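PDB 4L8K: putative peptidase from Parabacteroides merdae, which probably cleaves peptide bonds as a serine hydrolase of peptidase family S41, whose core belongs to the ClpP/crotonase clan. Local coordinates for residues 175-180 / 233-238; 52-57 / 259-264; 89-94 / 153-158. All coordinates share one frame; numbering follows the deposited sequence.

Contact 1 (175-180 / 233-238); sequences ERILTG and RLLPQV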
loop_
_atom_site.group_PDB
_atom_site.type_symbol
_atom_site.label_atom_id
_atom_site.label_comp_id
_atom_site.label_asym_id
_atom_site.label_seq_id
_atom_site.Cartn_x
_atom_site.Cartn_y
_atom_site.Cartn_z
ATOM N N GLU A 175 15.844 -17.169 5.500
ATOM C CA GLU A 175 16.483 -16.851 6.772
ATOM C C GLU A 175 15.927 -15.557 7.316
ATOM O O GLU A 175 15.291 -14.806 6.569
ATOM C CB GLU A 175 18.018 -16.725 6.567
ATOM C CG GLU A 175 18.407 -15.617 5.597
ATOM C CD GLU A 175 19.871 -15.390 5.287
ATOM O OE1 GLU A 175 20.727 -16.169 5.768
ATOM O OE2 GLU A 175 20.159 -14.428 4.539
ATOM N N ARG A 176 16.195 -15.275 8.599
ATOM C CA ARG A 176 15.827 -14.028 9.270
ATOM C C ARG A 176 16.477 -12.866 8.505
ATOM O O ARG A 176 17.623 -12.984 8.074
ATOM C CB ARG A 176 16.265 -14.070 10.758
ATOM C CG ARG A 176 15.918 -12.805 11.575
ATOM C CD ARG A 176 16.121 -13.078 13.049
ATOM N NE ARG A 176 16.104 -11.876 13.890
ATOM C CZ ARG A 176 15.009 -11.345 14.432
ATOM N NH1 ARG A 176 13.810 -11.867 14.183
ATOM N NH2 ARG A 176 15.099 -10.265 15.194
ATOM N N ILE A 177 15.720 -11.795 8.256
ATOM C CA ILE A 177 16.210 -10.637 7.498
ATOM C C ILE A 177 15.743 -9.336 8.103
ATOM O O ILE A 177 14.697 -9.285 8.754
ATOM C CB ILE A 177 15.747 -10.675 5.996
ATOM C CG1 ILE A 177 14.194 -10.736 5.848
ATOM C CG2 ILE A 177 16.480 -11.743 5.184
ATOM C CD1 ILE A 177 13.590 -10.011 4.562
ATOM N N LEU A 178 16.498 -8.269 7.815
ATOM C CA LEU A 178 16.137 -6.902 8.108
ATOM C C LEU A 178 15.110 -6.522 7.043
ATOM O O LEU A 178 15.393 -6.720 5.868
ATOM C CB LEU A 178 17.413 -6.022 8.050
ATOM C CG LEU A 178 17.195 -4.499 8.142
ATOM C CD1 LEU A 178 16.747 -4.092 9.531
ATOM C CD2 LEU A 178 18.446 -3.744 7.719
ATOM N N THR A 179 13.910 -6.038 7.431
ATOM C CA THR A 179 12.853 -5.693 6.460
ATOM C C THR A 179 12.829 -4.195 6.156
ATOM O O THR A 179 12.302 -3.763 5.131
ATOM C CB THR A 179 11.471 -6.164 6.952
ATOM O OG1 THR A 179 11.058 -5.389 8.080
ATOM C CG2 THR A 179 11.430 -7.649 7.261
ATOM N N GLY A 180 13.414 -3.423 7.057
ATOM C CA GLY A 180 13.477 -1.979 6.956
ATOM C C GLY A 180 13.535 -1.371 8.329
ATOM O O GLY A 180 13.975 -2.024 9.289
ATOM N N ARG A 233 9.937 -7.433 -2.107
ATOM C CA ARG A 233 10.946 -7.023 -3.089
ATOM C C ARG A 233 12.383 -7.195 -2.591
ATOM O O ARG A 233 13.316 -6.994 -3.382
ATOM C CB ARG A 233 10.722 -5.580 -3.603
ATOM C CG ARG A 233 10.547 -4.496 -2.550
ATOM C CD ARG A 233 11.841 -4.021 -1.948
ATOM N NE ARG A 233 11.617 -2.801 -1.172
ATOM C CZ ARG A 233 11.766 -1.585 -1.667
ATOM N NH1 ARG A 233 12.158 -1.420 -2.921
ATOM N NH2 ARG A 233 11.538 -0.522 -0.909
ATOM N N LEU A 234 12.587 -7.562 -1.302
ATOM C CA LEU A 234 13.934 -7.822 -0.772
ATOM C C LEU A 234 14.362 -9.247 -1.050
ATOM O O LEU A 234 15.519 -9.585 -0.845
ATOM C CB LEU A 234 13.976 -7.606 0.767
ATOM C CG LEU A 234 13.541 -6.249 1.340
ATOM C CD1 LEU A 234 13.495 -6.317 2.848
ATOM C CD2 LEU A 234 14.476 -5.136 0.890
ATOM N N LEU A 235 13.430 -10.100 -1.479
ATOM C CA LEU A 235 13.661 -11.523 -1.644
ATOM C C LEU A 235 14.141 -11.881 -3.053
ATOM O O LEU A 235 13.638 -11.348 -4.052
ATOM C CB LEU A 235 12.399 -12.289 -1.242
ATOM C CG LEU A 235 11.849 -11.918 0.174
ATOM C CD1 LEU A 235 10.546 -12.649 0.474
ATOM C CD2 LEU A 235 12.891 -12.189 1.281
ATOM N N PRO A 236 15.179 -12.756 -3.122
ATOM C CA PRO A 236 15.801 -13.079 -4.426
ATOM C C PRO A 236 14.864 -13.729 -5.461
ATOM O O PRO A 236 15.074 -13.524 -6.660
ATOM C CB PRO A 236 16.948 -14.045 -4.053
ATOM C CG PRO A 236 16.602 -14.585 -2.685
ATOM C CD PRO A 236 15.884 -13.425 -2.005
ATOM N N GLN A 237 13.852 -14.509 -5.029
ATOM C CA GLN A 237 12.947 -15.169 -5.972
ATOM C C GLN A 237 11.785 -14.263 -6.387
ATOM O O GLN A 237 11.005 -14.661 -7.258
ATOM C CB GLN A 237 12.406 -16.502 -5.404
ATOM C CG GLN A 237 11.282 -16.360 -4.360
ATOM C CD GLN A 237 11.745 -16.163 -2.942
ATOM O OE1 GLN A 237 12.769 -15.513 -2.653
ATOM N NE2 GLN A 237 10.971 -16.718 -2.023
ATOM N N VAL A 238 11.689 -13.055 -5.819
ATOM C CA VAL A 238 10.542 -12.178 -6.073
ATOM C C VAL A 238 10.831 -11.069 -7.101
ATOM O O VAL A 238 11.833 -10.357 -7.000
ATOM C CB VAL A 238 9.985 -11.551 -4.746
ATOM C CG1 VAL A 238 8.863 -10.547 -5.014
ATOM C CG2 VAL A 238 9.525 -12.619 -3.754
#

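Contact 2 (52-57 / 259-264); sequences ELFDIL and NGWSVR. With PO4 (phosphate ion), chain E.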
loop_
_atom_site.group_PDB
_atom_site.type_symbol
_atom_site.label_atom_id
_atom_site.label_comp_id
_atom_site.label_asym_id
_atom_site.label_seq_id
_atom_site.Cartn_x
_atom_site.Cartn_y
_atom_site.Cartn_z
ATOM N N GLU A 52 -18.458 25.990 5.132
ATOM C CA GLU A 52 -17.434 26.894 4.596
ATOM C C GLU A 52 -16.085 26.618 5.278
ATOM O O GLU A 52 -15.051 26.570 4.608
ATOM C CB GLU A 52 -17.865 28.351 4.802
ATOM C CG GLU A 52 -19.101 28.707 3.986
ATOM C CD GLU A 52 -19.898 29.919 4.447
ATOM O OE1 GLU A 52 -19.623 30.448 5.549
ATOM O OE2 GLU A 52 -20.827 30.324 3.713
ATOM N N LEU A 53 -16.105 26.418 6.615
ATOM C CA LEU A 53 -14.920 26.096 7.401
ATOM C C LEU A 53 -14.340 24.754 6.927
ATOM O O LEU A 53 -13.132 24.648 6.713
ATOM C CB LEU A 53 -15.260 26.051 8.929
ATOM C CG LEU A 53 -14.090 25.616 9.855
ATOM C CD1 LEU A 53 -12.978 26.661 9.873
ATOM C CD2 LEU A 53 -14.571 25.315 11.251
ATOM N N PHE A 54 -15.215 23.742 6.741
ATOM C CA PHE A 54 -14.798 22.421 6.302
ATOM C C PHE A 54 -14.104 22.488 4.918
ATOM O O PHE A 54 -13.050 21.877 4.729
ATOM C CB PHE A 54 -15.976 21.416 6.295
ATOM C CG PHE A 54 -15.526 19.990 5.996
ATOM C CD1 PHE A 54 -15.382 19.556 4.696
ATOM C CD2 PHE A 54 -15.214 19.103 7.026
ATOM C CE1 PHE A 54 -14.904 18.277 4.425
ATOM C CE2 PHE A 54 -14.750 17.807 6.743
ATOM C CZ PHE A 54 -14.616 17.406 5.449
ATOM N N ASP A 55 -14.671 23.263 3.980
ATOM C CA ASP A 55 -14.070 23.399 2.648
ATOM C C ASP A 55 -12.686 24.045 2.684
ATOM O O ASP A 55 -11.770 23.547 2.021
ATOM C CB ASP A 55 -14.993 24.203 1.726
ATOM C CG ASP A 55 -16.163 23.407 1.195
ATOM O OD1 ASP A 55 -16.216 22.168 1.456
ATOM O OD2 ASP A 55 -17.003 23.998 0.491
ATOM N N ILE A 56 -12.525 25.137 3.461
ATOM C CA ILE A 56 -11.265 25.866 3.563
ATOM C C ILE A 56 -10.190 25.017 4.292
ATOM O O ILE A 56 -9.036 24.986 3.841
ATOM C CB ILE A 56 -11.500 27.266 4.199
ATOM C CG1 ILE A 56 -12.102 28.263 3.158
ATOM C CG2 ILE A 56 -10.273 27.846 4.892
ATOM C CD1 ILE A 56 -11.277 28.536 1.870
ATOM N N LEU A 57 -10.567 24.324 5.382
ATOM C CA LEU A 57 -9.613 23.502 6.112
ATOM C C LEU A 57 -9.190 22.276 5.304
ATOM O O LEU A 57 -8.022 21.866 5.369
ATOM C CB LEU A 57 -10.156 23.121 7.502
ATOM C CG LEU A 57 -10.302 24.265 8.543
ATOM C CD1 LEU A 57 -10.559 23.690 9.956
ATOM C CD2 LEU A 57 -9.091 25.208 8.533
ATOM N N ASN A 259 -14.056 21.162 17.447
ATOM C CA ASN A 259 -15.448 20.996 16.953
ATOM C C ASN A 259 -15.863 19.507 16.769
ATOM O O ASN A 259 -16.954 19.225 16.268
ATOM C CB ASN A 259 -15.665 21.773 15.629
ATOM C CG ASN A 259 -14.842 21.289 14.442
ATOM O OD1 ASN A 259 -14.161 20.259 14.484
ATOM N ND2 ASN A 259 -14.820 22.073 13.377
ATOM N N GLY A 260 -14.990 18.578 17.135
ATOM C CA GLY A 260 -15.315 17.162 17.049
ATOM C C GLY A 260 -14.927 16.488 15.759
ATOM O O GLY A 260 -15.031 15.266 15.662
ATOM N N TRP A 261 -14.473 17.260 14.753
ATOM C CA TRP A 261 -13.987 16.665 13.509
ATOM C C TRP A 261 -12.667 15.988 13.793
ATOM O O TRP A 261 -12.031 16.290 14.806
ATOM C CB TRP A 261 -13.789 17.706 12.387
ATOM C CG TRP A 261 -14.981 18.525 11.998
ATOM C CD1 TRP A 261 -16.285 18.310 12.341
ATOM C CD2 TRP A 261 -14.967 19.710 11.194
ATOM N NE1 TRP A 261 -17.082 19.296 11.812
ATOM C CE2 TRP A 261 -16.298 20.175 11.106
ATOM C CE3 TRP A 261 -13.949 20.460 10.580
ATOM C CZ2 TRP A 261 -16.646 21.334 10.385
ATOM C CZ3 TRP A 261 -14.294 21.610 9.881
ATOM C CH2 TRP A 261 -15.626 22.042 9.802
ATOM N N SER A 262 -12.227 15.113 12.910
ATOM C CA SER A 262 -10.937 14.517 13.147
ATOM C C SER A 262 -10.058 14.646 11.898
ATOM O O SER A 262 -10.563 14.796 10.794
ATOM C CB SER A 262 -11.075 13.074 13.627
ATOM O OG SER A 262 -11.407 12.205 12.561
ATOM N N VAL A 263 -8.745 14.708 12.108
ATOM C CA VAL A 263 -7.737 14.747 11.049
ATOM C C VAL A 263 -6.903 13.468 11.166
ATOM O O VAL A 263 -6.558 13.061 12.270
ATOM C CB VAL A 263 -6.860 16.024 11.067
ATOM C CG1 VAL A 263 -6.125 16.213 12.406
ATOM C CG2 VAL A 263 -5.890 16.046 9.885
ATOM N N ARG A 264 -6.620 12.821 10.037
ATOM C CA ARG A 264 -5.808 11.607 10.001
ATOM C C ARG A 264 -4.754 11.738 8.906
ATOM O O ARG A 264 -4.973 12.452 7.910
ATOM C CB ARG A 264 -6.669 10.327 9.801
ATOM C CG ARG A 264 -7.407 10.217 8.462
ATOM C CD ARG A 264 -6.626 9.478 7.374
ATOM N NE ARG A 264 -6.540 8.031 7.606
ATOM C CZ ARG A 264 -5.486 7.272 7.300
ATOM N NH1 ARG A 264 -4.400 7.815 6.751
ATOM N NH2 ARG A 264 -5.514 5.965 7.527
HETATM P P PO4 E . -1.738 5.046 6.466
HETATM O O1 PO4 E . -0.733 5.798 7.319
HETATM O O2 PO4 E . -0.966 4.082 5.510
HETATM O O3 PO4 E . -2.687 4.243 7.394
HETATM O O4 PO4 E . -2.535 6.059 5.613
#

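Contact 3 (89-94 / 153-158); sequences ANFYKE and DVRDNG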
loop_
_atom_site.group_PDB
_atom_site.type_symbol
_atom_site.label_atom_id
_atom_site.label_comp_id
_atom_site.label_asym_id
_atom_site.label_seq_id
_atom_site.Cartn_x
_atom_site.Cartn_y
_atom_site.Cartn_z
ATOM N N ALA A 89 -6.114 2.683 -13.403
ATOM C CA ALA A 89 -6.684 1.675 -12.506
ATOM C C ALA A 89 -5.758 0.437 -12.452
ATOM O O ALA A 89 -5.370 0.003 -11.360
ATOM C CB ALA A 89 -8.098 1.291 -12.949
ATOM N N ASN A 90 -5.343 -0.072 -13.629
ATOM C CA ASN A 90 -4.428 -1.236 -13.805
ATOM C C ASN A 90 -4.941 -2.494 -13.140
ATOM O O ASN A 90 -4.152 -3.398 -12.806
ATOM C CB ASN A 90 -2.984 -0.913 -13.336
ATOM C CG ASN A 90 -2.218 -0.115 -14.373
ATOM O OD1 ASN A 90 -2.360 -0.328 -15.570
ATOM N ND2 ASN A 90 -1.426 0.838 -13.950
ATOM N N PHE A 91 -6.283 -2.589 -13.015
ATOM C CA PHE A 91 -6.999 -3.744 -12.452
ATOM C C PHE A 91 -8.473 -3.606 -12.804
ATOM O O PHE A 91 -9.021 -2.515 -12.672
ATOM C CB PHE A 91 -6.821 -3.847 -10.906
ATOM C CG PHE A 91 -7.513 -5.041 -10.289
ATOM C CD1 PHE A 91 -6.901 -6.292 -10.278
ATOM C CD2 PHE A 91 -8.795 -4.925 -9.765
ATOM C CE1 PHE A 91 -7.557 -7.412 -9.751
ATOM C CE2 PHE A 91 -9.459 -6.042 -9.238
ATOM C CZ PHE A 91 -8.831 -7.275 -9.233
ATOM N N TYR A 92 -9.100 -4.697 -13.261
ATOM C CA TYR A 92 -10.522 -4.755 -13.592
ATOM C C TYR A 92 -10.989 -6.118 -13.206
ATOM O O TYR A 92 -10.457 -7.122 -13.711
ATOM C CB TYR A 92 -10.798 -4.466 -15.094
ATOM C CG TYR A 92 -10.265 -3.123 -15.552
ATOM C CD1 TYR A 92 -10.996 -1.955 -15.349
ATOM C CD2 TYR A 92 -9.001 -3.012 -16.135
ATOM C CE1 TYR A 92 -10.498 -0.712 -15.750
ATOM C CE2 TYR A 92 -8.491 -1.778 -16.521
ATOM C CZ TYR A 92 -9.247 -0.634 -16.341
ATOM O OH TYR A 92 -8.742 0.573 -16.739
ATOM N N LYS A 93 -11.942 -6.174 -12.278
ATOM C CA LYS A 93 -12.526 -7.416 -11.771
ATOM C C LYS A 93 -13.097 -8.262 -12.937
ATOM O O LYS A 93 -12.886 -9.475 -12.976
ATOM C CB LYS A 93 -13.615 -7.062 -10.726
ATOM C CG LYS A 93 -14.514 -8.203 -10.245
ATOM C CD LYS A 93 -13.868 -9.083 -9.165
ATOM C CE LYS A 93 -14.824 -10.086 -8.535
ATOM N NZ LYS A 93 -15.525 -10.962 -9.534
ATOM N N GLU A 94 -13.768 -7.611 -13.902
ATOM C CA GLU A 94 -14.392 -8.269 -15.063
ATOM C C GLU A 94 -13.332 -8.976 -15.928
ATOM O O GLU A 94 -13.594 -10.068 -16.432
ATOM C CB GLU A 94 -15.210 -7.260 -15.908
ATOM C CG GLU A 94 -16.346 -6.595 -15.141
ATOM C CD GLU A 94 -16.035 -5.461 -14.166
ATOM O OE1 GLU A 94 -14.877 -4.972 -14.119
ATOM O OE2 GLU A 94 -16.981 -5.059 -13.447
ATOM N N ASP A 153 -1.056 -11.617 -6.478
ATOM C CA ASP A 153 -1.687 -10.365 -6.910
ATOM C C ASP A 153 -2.328 -9.620 -5.738
ATOM O O ASP A 153 -3.321 -10.087 -5.156
ATOM C CB ASP A 153 -2.732 -10.700 -8.007
ATOM C CG ASP A 153 -3.361 -9.544 -8.763
ATOM O OD1 ASP A 153 -3.060 -8.375 -8.432
ATOM O OD2 ASP A 153 -4.147 -9.808 -9.688
ATOM N N VAL A 154 -1.770 -8.432 -5.420
ATOM C CA VAL A 154 -2.283 -7.558 -4.342
ATOM C C VAL A 154 -2.734 -6.188 -4.921
ATOM O O VAL A 154 -2.749 -5.183 -4.208
ATOM C CB VAL A 154 -1.291 -7.384 -3.154
ATOM C CG1 VAL A 154 -1.126 -8.688 -2.372
ATOM C CG2 VAL A 154 0.054 -6.804 -3.607
ATOM N N ARG A 155 -3.099 -6.154 -6.209
ATOM C CA ARG A 155 -3.640 -4.947 -6.821
ATOM C C ARG A 155 -4.996 -4.656 -6.192
ATOM O O ARG A 155 -5.729 -5.601 -5.886
ATOM C CB ARG A 155 -3.799 -5.115 -8.340
ATOM C CG ARG A 155 -2.478 -5.167 -9.095
ATOM C CD ARG A 155 -2.691 -5.415 -10.588
ATOM N NE ARG A 155 -3.244 -6.751 -10.832
ATOM C CZ ARG A 155 -3.754 -7.168 -11.986
ATOM N NH1 ARG A 155 -3.833 -6.340 -13.026
ATOM N NH2 ARG A 155 -4.206 -8.410 -12.107
ATOM N N ASP A 156 -5.318 -3.373 -5.964
ATOM C CA ASP A 156 -6.567 -2.940 -5.345
ATOM C C ASP A 156 -6.692 -3.409 -3.880
ATOM O O ASP A 156 -7.794 -3.499 -3.366
ATOM C CB ASP A 156 -7.789 -3.369 -6.171
ATOM C CG ASP A 156 -8.137 -2.390 -7.272
ATOM O OD1 ASP A 156 -7.223 -1.671 -7.747
ATOM O OD2 ASP A 156 -9.314 -2.341 -7.661
ATOM N N ASN A 157 -5.565 -3.672 -3.209
ATOM C CA ASN A 157 -5.585 -4.075 -1.815
ATOM C C ASN A 157 -5.137 -2.872 -0.982
ATOM O O ASN A 157 -3.956 -2.545 -0.935
ATOM C CB ASN A 157 -4.712 -5.328 -1.588
ATOM C CG ASN A 157 -4.742 -5.894 -0.177
ATOM O OD1 ASN A 157 -4.978 -5.180 0.812
ATOM N ND2 ASN A 157 -4.441 -7.196 -0.049
ATOM N N GLY A 158 -6.117 -2.206 -0.370
ATOM C CA GLY A 158 -5.935 -1.023 0.463
ATOM C C GLY A 158 -5.353 -1.274 1.845
ATOM O O GLY A 158 -5.297 -0.363 2.664
#

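Contact 1 (175-180 / 233-238)
Ile177 meets Leu234 and Leu235 because its first torsion (chi1 58°) sets CG1 in the crowded position between the backbone N and the carbonyl carbon, and an off-staggered second torsion (chi2 148°) carries CD1 forward from the strand. Leu234 answers with CG anti to its carbonyl carbon and beside the backbone N (chi1 -56°), and an extended second torsion carries CD1 to the strand; Leu235 has the same first torsion. The evidence for packing is in the methyl distances. Ile177 CD1 lies 4.1 Å from Leu234 CD1 and 4.0 Å from Leu235 CD2, so one terminal methyl serves two neighbouring leucines, the Leu235 side chain lying nearly perpendicular to that of the isoleucine.

Leu234 also reaches the backbone: its CD1 sits 3.6 Å from Leu178 O and equally 3.6 Å from Thr179 O, resting against two successive carbonyls. The contact between the two segments is thus entirely van der Waals and buries a modest 147 Å². Residues 235-238 form a type I turn, in which Val238 N donates to Leu235 O over 3.1 Å. Leu235 is further covered by Phe172 and Leu173, and Leu234 touches Val273. Thr179 OG1 bonds to Val199 O and to a bound methylpentanediol, probably from the crystallisation liquor.

In the fold, the turn lies between the helix and the second strand of the beta-alpha-beta crossover 213-217, 224-232, 238-242. The contact packs this connection of the alpha/beta core against strand 177-182, the middle member of a separate three-stranded antiparallel sheet.

Contact 2 (52-57 / 259-264)
Trp261 lays the six-membered part of its indole against helix 50-61, and the tight part of the contact is at the CH2 corner of that ring. Trp261 CH2 comes within 3.5 Å of Phe54 N and 3.6 Å of Phe54 CB, so the indole presses on the helix backbone itself, while Leu53 CD2 stands 3.7 Å from the same CH2. With its CG anti to the backbone N (chi1 -173°), Phe54 carries its ring edge to one face of the indole. The two form an edge-to-face (T-shaped) pair, centroids 5.3 Å apart and planes at 73°.

The opposite indole face is covered by Asn259 ND2, 3.1 Å above the ring plane and over its centre. Asn259 OD1 is fixed at the same time: Trp261 N donates to it over 3.0 Å, forming an Asx turn that holds the amide over the ring.

Packing is looser at the flanks, where Leu57 CD1 approaches Trp261 CZ3 only to 4.3 Å. The solvent side of the helix carries Glu52 and Asp55, both pointing away from the strand.

Beyond the aromatic cluster, which Phe75 extends by another edge-to-face pair with Phe54, strand 262-266 carries Arg264. Arg264 NH1 donates to phosphate O4 over 2.8 Å, with a second, weak bond from NH2 to O3. The phosphate is probably from the crystallisation liquor, but His68, Ser223, Ser249 N and Gly250 N bind it too, a cluster consistent with the active site of a serine peptidase of family S41.

Contact 3 (89-94 / 153-158)
Phe91 and Arg155 bring the backbones closest, their CA atoms 6.7 Å apart. Before Phe91 the chain takes left-handed-helix angles at Asn90 and then becomes extended; opposite it, a type II turn runs from Val154 to Asn157, with Asp156 at its positive-phi position.

In Arg155 a bend at chi3 (-66°) turns the guanidinium toward Asn90 O, which NH1 reaches over 3.0 Å, the donor tilted 29° from the carbonyl plane. The edge of the Phe91 ring, at CD1, stands 3.6 Å above the face of the Arg155 guanidinium, near its centre, with the planes at 89°. On the other side of the ring, Phe91 CD2 lies 3.4 Å from Asp156 OD2, which comes in obliquely.

Arg155 NE reaches Asp153 OD1 over 2.9 Å and Arg155 NH2 reaches Asp153 OD2 over 2.8 Å. The OD1 atom also accepts from Arg155 N, an Asx turn, and OD2 from Tyr122 OH. An alanine in place of Arg155 would probably leave the buried Asp153 carboxylate without its cation and Asn90 O without this donor.

Asp300 pairs with NH2 too, so two carboxylates share the buried guanidinium and would probably favour its charged form. Held from its own side by Asp153, Arg155 offers segment 89-94 a guanidinium face for Phe91 and a single bent hydrogen bond to Asn90 O.

Contact 2 encloses the other two along the chain: both lie in the stretch between its helix and its strand, contact 3 closing before contact 1 opens. In space contacts 1 and 2 fall on opposite sides of the chain's centre, with centres 41 Å apart. Contacts 2 and 3 come nearer, about 8 Å between nearest atoms. Of the three, only contact 2 reaches the phosphate at the probable active site, through Arg264; the nearest atom of contact 3, Gly158 O, stays 6.8 Å from phosphate O2. Contact 1, about 10 Å from contact 3 at the nearest atoms, packs around the far end of helix 224-232, the helix that follows the phosphate-binding Ser223.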